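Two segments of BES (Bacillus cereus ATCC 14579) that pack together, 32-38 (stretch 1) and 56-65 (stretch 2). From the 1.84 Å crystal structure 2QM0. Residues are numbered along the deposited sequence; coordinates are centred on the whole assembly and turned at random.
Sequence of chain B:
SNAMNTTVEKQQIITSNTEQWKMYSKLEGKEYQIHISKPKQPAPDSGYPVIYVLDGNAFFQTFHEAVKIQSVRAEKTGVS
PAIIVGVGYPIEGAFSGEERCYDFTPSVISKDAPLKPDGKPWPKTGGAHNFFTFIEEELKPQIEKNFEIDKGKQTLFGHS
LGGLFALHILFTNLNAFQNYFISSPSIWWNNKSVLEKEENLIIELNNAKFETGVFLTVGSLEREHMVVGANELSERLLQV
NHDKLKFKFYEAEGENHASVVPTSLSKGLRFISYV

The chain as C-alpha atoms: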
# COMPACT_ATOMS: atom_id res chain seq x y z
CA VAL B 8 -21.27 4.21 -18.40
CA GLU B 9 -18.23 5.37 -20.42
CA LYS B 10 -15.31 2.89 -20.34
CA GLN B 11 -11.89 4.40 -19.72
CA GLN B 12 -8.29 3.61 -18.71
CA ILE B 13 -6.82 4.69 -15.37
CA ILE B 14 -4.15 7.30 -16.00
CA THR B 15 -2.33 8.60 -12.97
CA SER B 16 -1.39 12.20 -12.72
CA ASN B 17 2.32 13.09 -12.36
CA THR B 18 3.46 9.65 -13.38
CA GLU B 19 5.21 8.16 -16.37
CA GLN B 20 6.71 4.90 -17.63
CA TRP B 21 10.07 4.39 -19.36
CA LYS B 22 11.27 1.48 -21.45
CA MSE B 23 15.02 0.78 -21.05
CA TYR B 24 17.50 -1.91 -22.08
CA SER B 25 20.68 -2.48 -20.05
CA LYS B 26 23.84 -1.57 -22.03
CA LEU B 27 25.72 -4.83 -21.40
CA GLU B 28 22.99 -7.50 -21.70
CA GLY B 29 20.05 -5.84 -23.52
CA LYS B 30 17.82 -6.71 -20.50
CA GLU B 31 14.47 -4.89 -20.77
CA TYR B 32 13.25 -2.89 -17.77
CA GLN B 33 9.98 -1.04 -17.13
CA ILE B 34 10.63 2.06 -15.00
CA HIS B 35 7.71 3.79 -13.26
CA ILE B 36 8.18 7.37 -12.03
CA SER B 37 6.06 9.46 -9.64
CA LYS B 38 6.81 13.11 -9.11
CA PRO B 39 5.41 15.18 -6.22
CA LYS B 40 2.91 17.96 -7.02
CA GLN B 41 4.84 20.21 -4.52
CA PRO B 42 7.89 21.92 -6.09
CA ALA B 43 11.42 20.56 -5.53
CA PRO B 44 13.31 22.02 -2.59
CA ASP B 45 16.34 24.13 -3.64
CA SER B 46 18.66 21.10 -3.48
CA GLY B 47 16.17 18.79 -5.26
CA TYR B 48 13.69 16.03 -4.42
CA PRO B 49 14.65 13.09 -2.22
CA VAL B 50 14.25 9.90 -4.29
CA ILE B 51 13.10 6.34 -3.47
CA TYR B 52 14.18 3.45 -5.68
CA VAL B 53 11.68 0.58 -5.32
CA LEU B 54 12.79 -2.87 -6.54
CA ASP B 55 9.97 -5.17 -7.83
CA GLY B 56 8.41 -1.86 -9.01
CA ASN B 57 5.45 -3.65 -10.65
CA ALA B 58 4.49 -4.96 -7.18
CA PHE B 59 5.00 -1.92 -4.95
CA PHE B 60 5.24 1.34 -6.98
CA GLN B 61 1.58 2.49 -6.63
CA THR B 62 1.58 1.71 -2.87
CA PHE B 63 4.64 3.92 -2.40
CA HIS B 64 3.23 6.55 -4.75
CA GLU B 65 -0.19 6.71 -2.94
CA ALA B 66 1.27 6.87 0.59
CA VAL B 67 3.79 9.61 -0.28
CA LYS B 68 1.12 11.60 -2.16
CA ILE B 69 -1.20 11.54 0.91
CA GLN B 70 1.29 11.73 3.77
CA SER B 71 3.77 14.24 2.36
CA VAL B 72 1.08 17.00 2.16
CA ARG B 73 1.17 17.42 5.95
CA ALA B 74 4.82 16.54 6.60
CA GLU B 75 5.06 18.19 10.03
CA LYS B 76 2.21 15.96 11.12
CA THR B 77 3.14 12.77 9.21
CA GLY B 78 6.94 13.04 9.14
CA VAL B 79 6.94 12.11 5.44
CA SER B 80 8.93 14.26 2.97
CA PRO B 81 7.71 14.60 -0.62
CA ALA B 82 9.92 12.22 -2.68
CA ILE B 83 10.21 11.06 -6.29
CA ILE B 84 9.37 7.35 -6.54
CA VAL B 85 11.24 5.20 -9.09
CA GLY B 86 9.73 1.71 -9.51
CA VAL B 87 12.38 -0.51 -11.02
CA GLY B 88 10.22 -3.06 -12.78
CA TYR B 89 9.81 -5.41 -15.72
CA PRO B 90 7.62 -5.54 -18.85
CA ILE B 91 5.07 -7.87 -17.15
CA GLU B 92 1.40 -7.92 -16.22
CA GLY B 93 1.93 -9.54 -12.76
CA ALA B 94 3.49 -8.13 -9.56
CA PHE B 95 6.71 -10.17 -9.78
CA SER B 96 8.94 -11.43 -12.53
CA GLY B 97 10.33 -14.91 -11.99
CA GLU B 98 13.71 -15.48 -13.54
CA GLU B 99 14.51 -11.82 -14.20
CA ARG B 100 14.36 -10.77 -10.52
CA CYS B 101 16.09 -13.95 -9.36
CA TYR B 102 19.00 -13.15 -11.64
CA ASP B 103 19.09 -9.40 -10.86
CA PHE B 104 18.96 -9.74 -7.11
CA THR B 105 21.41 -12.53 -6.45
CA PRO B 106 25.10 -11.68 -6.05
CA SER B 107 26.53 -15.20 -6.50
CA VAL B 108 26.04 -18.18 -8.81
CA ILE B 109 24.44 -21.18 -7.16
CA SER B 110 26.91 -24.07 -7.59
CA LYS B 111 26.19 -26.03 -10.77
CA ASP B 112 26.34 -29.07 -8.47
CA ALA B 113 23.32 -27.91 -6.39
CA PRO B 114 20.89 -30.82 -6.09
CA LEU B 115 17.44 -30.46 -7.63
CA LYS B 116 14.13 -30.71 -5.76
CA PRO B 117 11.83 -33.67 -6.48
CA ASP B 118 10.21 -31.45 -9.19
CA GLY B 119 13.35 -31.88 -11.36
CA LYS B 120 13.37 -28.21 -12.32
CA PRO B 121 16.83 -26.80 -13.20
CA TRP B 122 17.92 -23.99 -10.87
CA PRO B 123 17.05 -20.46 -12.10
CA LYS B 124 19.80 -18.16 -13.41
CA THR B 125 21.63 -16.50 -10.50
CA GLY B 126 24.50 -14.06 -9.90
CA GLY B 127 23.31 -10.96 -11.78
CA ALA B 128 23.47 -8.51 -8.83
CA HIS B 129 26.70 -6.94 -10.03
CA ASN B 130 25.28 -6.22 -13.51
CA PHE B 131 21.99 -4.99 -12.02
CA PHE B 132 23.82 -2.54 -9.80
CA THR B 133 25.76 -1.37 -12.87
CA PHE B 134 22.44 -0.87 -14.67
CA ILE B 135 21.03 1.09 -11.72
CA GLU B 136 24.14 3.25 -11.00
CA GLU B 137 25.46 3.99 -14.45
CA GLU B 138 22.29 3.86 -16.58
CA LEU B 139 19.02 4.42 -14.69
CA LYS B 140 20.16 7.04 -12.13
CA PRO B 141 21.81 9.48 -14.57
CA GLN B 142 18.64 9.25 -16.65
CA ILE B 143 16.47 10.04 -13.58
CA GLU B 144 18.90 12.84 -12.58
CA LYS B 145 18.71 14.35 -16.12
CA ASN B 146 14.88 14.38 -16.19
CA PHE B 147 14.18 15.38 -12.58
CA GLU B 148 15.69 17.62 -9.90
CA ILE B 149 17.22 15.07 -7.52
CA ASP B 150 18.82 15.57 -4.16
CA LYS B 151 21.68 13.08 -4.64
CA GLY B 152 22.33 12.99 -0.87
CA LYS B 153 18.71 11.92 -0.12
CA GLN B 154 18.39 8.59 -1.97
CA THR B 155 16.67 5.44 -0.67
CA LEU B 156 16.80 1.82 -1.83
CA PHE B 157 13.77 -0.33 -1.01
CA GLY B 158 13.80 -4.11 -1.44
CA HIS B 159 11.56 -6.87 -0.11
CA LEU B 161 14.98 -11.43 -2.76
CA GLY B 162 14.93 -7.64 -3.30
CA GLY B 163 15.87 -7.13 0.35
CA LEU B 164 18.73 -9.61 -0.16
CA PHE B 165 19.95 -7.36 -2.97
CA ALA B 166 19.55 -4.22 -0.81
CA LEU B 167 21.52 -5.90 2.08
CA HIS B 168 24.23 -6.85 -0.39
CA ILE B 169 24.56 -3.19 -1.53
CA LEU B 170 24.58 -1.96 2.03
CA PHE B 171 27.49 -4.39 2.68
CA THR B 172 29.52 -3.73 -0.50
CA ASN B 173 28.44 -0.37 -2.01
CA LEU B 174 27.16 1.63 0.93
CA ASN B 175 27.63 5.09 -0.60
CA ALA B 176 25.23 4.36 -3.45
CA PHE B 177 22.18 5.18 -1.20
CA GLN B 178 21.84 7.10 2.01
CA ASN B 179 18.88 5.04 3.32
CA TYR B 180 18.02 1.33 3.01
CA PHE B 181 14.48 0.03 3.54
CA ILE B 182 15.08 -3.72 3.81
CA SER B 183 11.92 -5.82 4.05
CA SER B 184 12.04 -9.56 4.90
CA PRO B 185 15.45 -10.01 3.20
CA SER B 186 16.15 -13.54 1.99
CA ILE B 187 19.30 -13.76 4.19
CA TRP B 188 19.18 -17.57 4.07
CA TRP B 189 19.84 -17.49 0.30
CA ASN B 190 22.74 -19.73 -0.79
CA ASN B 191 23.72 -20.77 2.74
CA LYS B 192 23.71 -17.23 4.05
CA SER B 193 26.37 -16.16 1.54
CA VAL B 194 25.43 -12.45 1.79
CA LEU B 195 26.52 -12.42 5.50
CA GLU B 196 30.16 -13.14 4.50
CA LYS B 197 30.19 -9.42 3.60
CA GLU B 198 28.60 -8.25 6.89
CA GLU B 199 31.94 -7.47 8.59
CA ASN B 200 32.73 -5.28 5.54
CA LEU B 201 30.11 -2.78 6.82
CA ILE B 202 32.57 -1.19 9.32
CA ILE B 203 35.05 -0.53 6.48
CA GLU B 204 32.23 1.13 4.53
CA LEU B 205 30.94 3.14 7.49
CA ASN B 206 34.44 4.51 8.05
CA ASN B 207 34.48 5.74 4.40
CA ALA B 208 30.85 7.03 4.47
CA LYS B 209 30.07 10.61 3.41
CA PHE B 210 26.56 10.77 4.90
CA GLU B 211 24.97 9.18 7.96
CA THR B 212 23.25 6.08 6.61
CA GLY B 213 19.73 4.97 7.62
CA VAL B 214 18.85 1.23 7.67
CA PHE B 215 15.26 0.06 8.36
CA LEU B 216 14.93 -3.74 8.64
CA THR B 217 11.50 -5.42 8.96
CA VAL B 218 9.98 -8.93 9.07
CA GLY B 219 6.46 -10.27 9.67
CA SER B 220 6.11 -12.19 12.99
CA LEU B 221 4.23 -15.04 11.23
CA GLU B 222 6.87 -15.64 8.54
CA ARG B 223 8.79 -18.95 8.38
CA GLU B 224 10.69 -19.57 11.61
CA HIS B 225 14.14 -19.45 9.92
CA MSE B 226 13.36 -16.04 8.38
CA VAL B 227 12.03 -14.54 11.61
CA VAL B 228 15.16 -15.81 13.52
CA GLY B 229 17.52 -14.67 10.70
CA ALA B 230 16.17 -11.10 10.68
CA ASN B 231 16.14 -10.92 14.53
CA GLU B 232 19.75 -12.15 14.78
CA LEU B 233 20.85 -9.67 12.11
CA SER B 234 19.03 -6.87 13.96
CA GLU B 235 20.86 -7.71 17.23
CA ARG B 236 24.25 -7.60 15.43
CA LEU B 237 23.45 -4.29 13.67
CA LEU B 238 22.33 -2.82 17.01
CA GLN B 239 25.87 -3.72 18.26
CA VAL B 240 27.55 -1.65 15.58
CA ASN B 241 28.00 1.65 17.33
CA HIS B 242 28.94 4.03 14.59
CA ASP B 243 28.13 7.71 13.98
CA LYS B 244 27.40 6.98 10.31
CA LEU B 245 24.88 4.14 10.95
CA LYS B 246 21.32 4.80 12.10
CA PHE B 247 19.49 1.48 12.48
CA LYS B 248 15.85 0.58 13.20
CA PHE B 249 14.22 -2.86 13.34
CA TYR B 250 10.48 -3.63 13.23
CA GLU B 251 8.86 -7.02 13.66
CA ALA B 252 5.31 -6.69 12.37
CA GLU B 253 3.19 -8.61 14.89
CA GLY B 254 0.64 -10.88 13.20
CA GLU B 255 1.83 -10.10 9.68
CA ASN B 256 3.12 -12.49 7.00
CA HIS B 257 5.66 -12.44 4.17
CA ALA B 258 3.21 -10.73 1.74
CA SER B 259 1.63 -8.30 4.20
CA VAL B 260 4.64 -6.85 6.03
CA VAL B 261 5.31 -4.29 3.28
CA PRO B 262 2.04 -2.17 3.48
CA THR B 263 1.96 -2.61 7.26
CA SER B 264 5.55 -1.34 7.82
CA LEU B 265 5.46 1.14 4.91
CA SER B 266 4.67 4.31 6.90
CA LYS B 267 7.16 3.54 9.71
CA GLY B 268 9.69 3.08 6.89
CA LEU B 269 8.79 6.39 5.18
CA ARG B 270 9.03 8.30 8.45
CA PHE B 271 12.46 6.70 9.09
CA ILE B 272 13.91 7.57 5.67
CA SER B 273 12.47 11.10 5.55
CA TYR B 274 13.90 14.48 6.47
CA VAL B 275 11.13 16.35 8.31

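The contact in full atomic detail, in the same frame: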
# COMPACT_ATOMS: atom_id res chain seq x y z
N TYR B 32 13.84 -3.35 -19.02
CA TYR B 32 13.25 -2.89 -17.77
C TYR B 32 12.08 -1.96 -18.03
O TYR B 32 12.07 -1.23 -19.03
CB TYR B 32 14.31 -2.18 -16.94
CG TYR B 32 15.30 -3.13 -16.34
CD1 TYR B 32 15.06 -3.73 -15.10
CD2 TYR B 32 16.46 -3.49 -17.03
CE1 TYR B 32 15.96 -4.63 -14.55
CE2 TYR B 32 17.37 -4.39 -16.48
CZ TYR B 32 17.11 -4.95 -15.23
OH TYR B 32 18.00 -5.85 -14.68
N GLN B 33 11.09 -1.99 -17.13
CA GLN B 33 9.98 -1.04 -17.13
C GLN B 33 10.14 -0.14 -15.91
O GLN B 33 10.03 -0.60 -14.77
CB GLN B 33 8.66 -1.79 -17.07
CG GLN B 33 7.41 -0.94 -17.37
CD GLN B 33 6.15 -1.75 -17.32
OE1 GLN B 33 5.66 -2.07 -16.24
NE2 GLN B 33 5.60 -2.09 -18.48
N ILE B 34 10.40 1.14 -16.12
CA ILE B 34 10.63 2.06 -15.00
C ILE B 34 9.35 2.87 -14.80
O ILE B 34 8.81 3.43 -15.77
CB ILE B 34 11.84 3.02 -15.26
CG1 ILE B 34 13.11 2.27 -15.71
CG2 ILE B 34 12.05 3.97 -14.06
CD1 ILE B 34 13.44 1.01 -14.95
N HIS B 35 8.86 2.95 -13.55
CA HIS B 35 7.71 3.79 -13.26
C HIS B 35 8.19 4.97 -12.42
O HIS B 35 8.98 4.78 -11.49
CB HIS B 35 6.62 3.01 -12.53
CG HIS B 35 5.92 2.00 -13.39
ND1 HIS B 35 5.01 1.10 -12.88
CD2 HIS B 35 5.95 1.79 -14.73
CE1 HIS B 35 4.54 0.34 -13.86
NE2 HIS B 35 5.09 0.75 -15.00
N ILE B 36 7.77 6.18 -12.78
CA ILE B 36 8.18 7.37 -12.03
C ILE B 36 7.01 8.24 -11.55
O ILE B 36 6.13 8.58 -12.33
CB ILE B 36 9.20 8.26 -12.81
CG1 ILE B 36 10.46 7.50 -13.16
CG2 ILE B 36 9.59 9.53 -12.02
CD1 ILE B 36 10.59 7.23 -14.64
N SER B 37 7.06 8.61 -10.28
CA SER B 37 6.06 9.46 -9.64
C SER B 37 6.81 10.71 -9.22
O SER B 37 7.90 10.63 -8.62
CB SER B 37 5.52 8.75 -8.40
OG SER B 37 4.60 9.57 -7.72
N LYS B 38 6.25 11.86 -9.55
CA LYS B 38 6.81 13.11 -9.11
C LYS B 38 5.82 13.82 -8.18
O LYS B 38 4.63 13.88 -8.50
CB LYS B 38 7.09 13.98 -10.33
CG LYS B 38 7.76 15.31 -10.00
CD LYS B 38 7.74 16.21 -11.23
CE LYS B 38 7.91 17.67 -10.84
NZ LYS B 38 6.78 18.14 -10.00
N GLY B 56 9.31 -3.01 -8.77
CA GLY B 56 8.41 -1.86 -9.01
C GLY B 56 6.98 -2.24 -9.40
O GLY B 56 6.00 -1.63 -8.91
N ASN B 57 6.82 -3.26 -10.24
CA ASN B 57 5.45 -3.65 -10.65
C ASN B 57 4.58 -3.99 -9.44
O ASN B 57 3.36 -3.89 -9.53
CB ASN B 57 5.45 -4.88 -11.57
CG ASN B 57 6.28 -4.68 -12.82
OD1 ASN B 57 5.76 -4.25 -13.88
ND2 ASN B 57 7.56 -4.98 -12.73
N ALA B 58 5.21 -4.46 -8.37
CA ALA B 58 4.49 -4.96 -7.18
C ALA B 58 4.14 -3.85 -6.20
O ALA B 58 3.07 -3.90 -5.57
CB ALA B 58 5.28 -6.09 -6.47
N PHE B 59 5.03 -2.86 -6.08
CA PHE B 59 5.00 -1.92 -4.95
C PHE B 59 4.96 -0.42 -5.33
O PHE B 59 4.76 0.44 -4.46
CB PHE B 59 6.21 -2.13 -4.02
CG PHE B 59 6.34 -3.54 -3.48
CD1 PHE B 59 5.35 -4.07 -2.67
CD2 PHE B 59 7.45 -4.32 -3.80
CE1 PHE B 59 5.46 -5.43 -2.18
CE2 PHE B 59 7.59 -5.61 -3.35
CZ PHE B 59 6.62 -6.16 -2.53
N PHE B 60 5.13 -0.10 -6.61
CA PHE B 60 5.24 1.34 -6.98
C PHE B 60 3.99 2.16 -6.55
O PHE B 60 4.11 3.25 -5.96
CB PHE B 60 5.53 1.49 -8.51
CG PHE B 60 5.40 2.93 -9.02
CD1 PHE B 60 6.47 3.82 -8.95
CD2 PHE B 60 4.18 3.39 -9.52
CE1 PHE B 60 6.34 5.16 -9.40
CE2 PHE B 60 4.02 4.71 -9.96
CZ PHE B 60 5.12 5.60 -9.90
N GLN B 61 2.80 1.65 -6.85
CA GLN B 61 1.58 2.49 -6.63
C GLN B 61 1.34 2.67 -5.12
O GLN B 61 0.97 3.75 -4.66
CB GLN B 61 0.33 1.90 -7.30
CG GLN B 61 0.37 1.84 -8.84
CD GLN B 61 0.14 3.21 -9.47
OE1 GLN B 61 -0.31 4.12 -8.80
NE2 GLN B 61 0.49 3.36 -10.75
N THR B 62 1.63 1.62 -4.34
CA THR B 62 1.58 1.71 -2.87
C THR B 62 2.50 2.81 -2.32
O THR B 62 2.07 3.64 -1.47
CB THR B 62 1.88 0.30 -2.26
OG1 THR B 62 0.78 -0.54 -2.64
CG2 THR B 62 1.94 0.33 -0.76
N PHE B 63 3.74 2.85 -2.81
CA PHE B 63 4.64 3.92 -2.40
C PHE B 63 4.11 5.25 -2.87
O PHE B 63 4.06 6.23 -2.09
CB PHE B 63 6.06 3.67 -2.96
CG PHE B 63 6.94 2.88 -2.01
CD1 PHE B 63 6.86 1.48 -1.98
CD2 PHE B 63 7.79 3.53 -1.14
CE1 PHE B 63 7.68 0.71 -1.09
CE2 PHE B 63 8.58 2.80 -0.24
CZ PHE B 63 8.53 1.38 -0.23
N HIS B 64 3.75 5.30 -4.16
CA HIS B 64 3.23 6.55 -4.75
C HIS B 64 2.06 7.10 -3.90
O HIS B 64 2.07 8.28 -3.48
CB HIS B 64 2.77 6.29 -6.19
CG HIS B 64 1.90 7.39 -6.75
ND1 HIS B 64 2.39 8.62 -7.12
CD2 HIS B 64 0.55 7.44 -6.95
CE1 HIS B 64 1.39 9.39 -7.55
NE2 HIS B 64 0.27 8.70 -7.45
N GLU B 65 1.06 6.24 -3.62
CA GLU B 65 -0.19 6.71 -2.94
C GLU B 65 0.09 7.22 -1.53
O GLU B 65 -0.41 8.27 -1.12
CB GLU B 65 -1.32 5.62 -2.93
CG GLU B 65 -2.09 5.53 -4.28
CD GLU B 65 -3.35 4.66 -4.22
OE1 GLU B 65 -3.58 3.98 -3.21
OE2 GLU B 65 -4.14 4.68 -5.19

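Strand 32-37 lies almost parallel to helix 56-65: their N-to-C directions differ by 5° and their axes approach to 9.3 Å. The contact is compact, burying 309 Å² over both sides, and its pattern follows from strand alternation. Gln33, His35 and Ser37 direct their CA-to-CB bonds toward the helix, whereas Ile34 and Ile36 point away. On the helix, Phe60 and His64, one turn apart, point toward the strand, with both chi1 angles in the t well (169° and 165°).

Phe60 supplies the largest covered area, 81 Å². With chi2 at 86°, its ring reaches along the strand from His35 to Ser37. The CB of His35 sits over one face of Phe60, 3.6 Å from the centroid of the Phe60 ring and only 8° off the ring normal, which identifies a CH-pi contact. The m rotamer of His35 (chi1 -71°) then sets its imidazole with an edge toward the Phe60 face; a centroid separation of 5.5 Å and an interplanar angle of 75° define this as an edge-to-face pair. Histidine thus offers both an aliphatic CB and an aromatic edge to the same ring, while its NE2 is hydrogen-bonded elsewhere in the structure. The far end of the phenyl group meets the strand backbone: Phe60 CE1 is 3.4 Å from His35 O, and Phe60 CZ is 3.6 Å from Ile36 C, which lies near the ring plane. Phe60 CZ also lies 3.5 Å from Ser37 CB. A flat, nonpolar side chain suits this buried position because it can pack through both its face and its edge.

The polar link lies at Ser37. The t rotamer of Ser37 (chi1 177°) places Ser37 OG 2.5 Å from His64 ND1, a very short hydrogen bond in which either atom could be the donor. OG approaches the edge of the imidazole near its plane, as expected for a bond to a ring nitrogen; the t chi1 of His64, with chi2 at 73°, presents ND1 to it. The CA atoms of Ser37 and His64 are 6.4 Å apart, close enough for the short serine hydroxyl to be met by the longer imidazole, and both residues are buried.

At the other end, Gln33, its CA-to-CB bond pointing toward the helix and chi1 and chi2 both t, brings its side-chain end near that of Asn57, whose CA-to-CB bond points sideways although its end comes nearer the strand. The helix covers 23 Å² of Gln33, and the strand 39 Å² of Asn57; both are partly exposed. Gly56, which has no side chain, has its CA 7.1 Å from His35 CA.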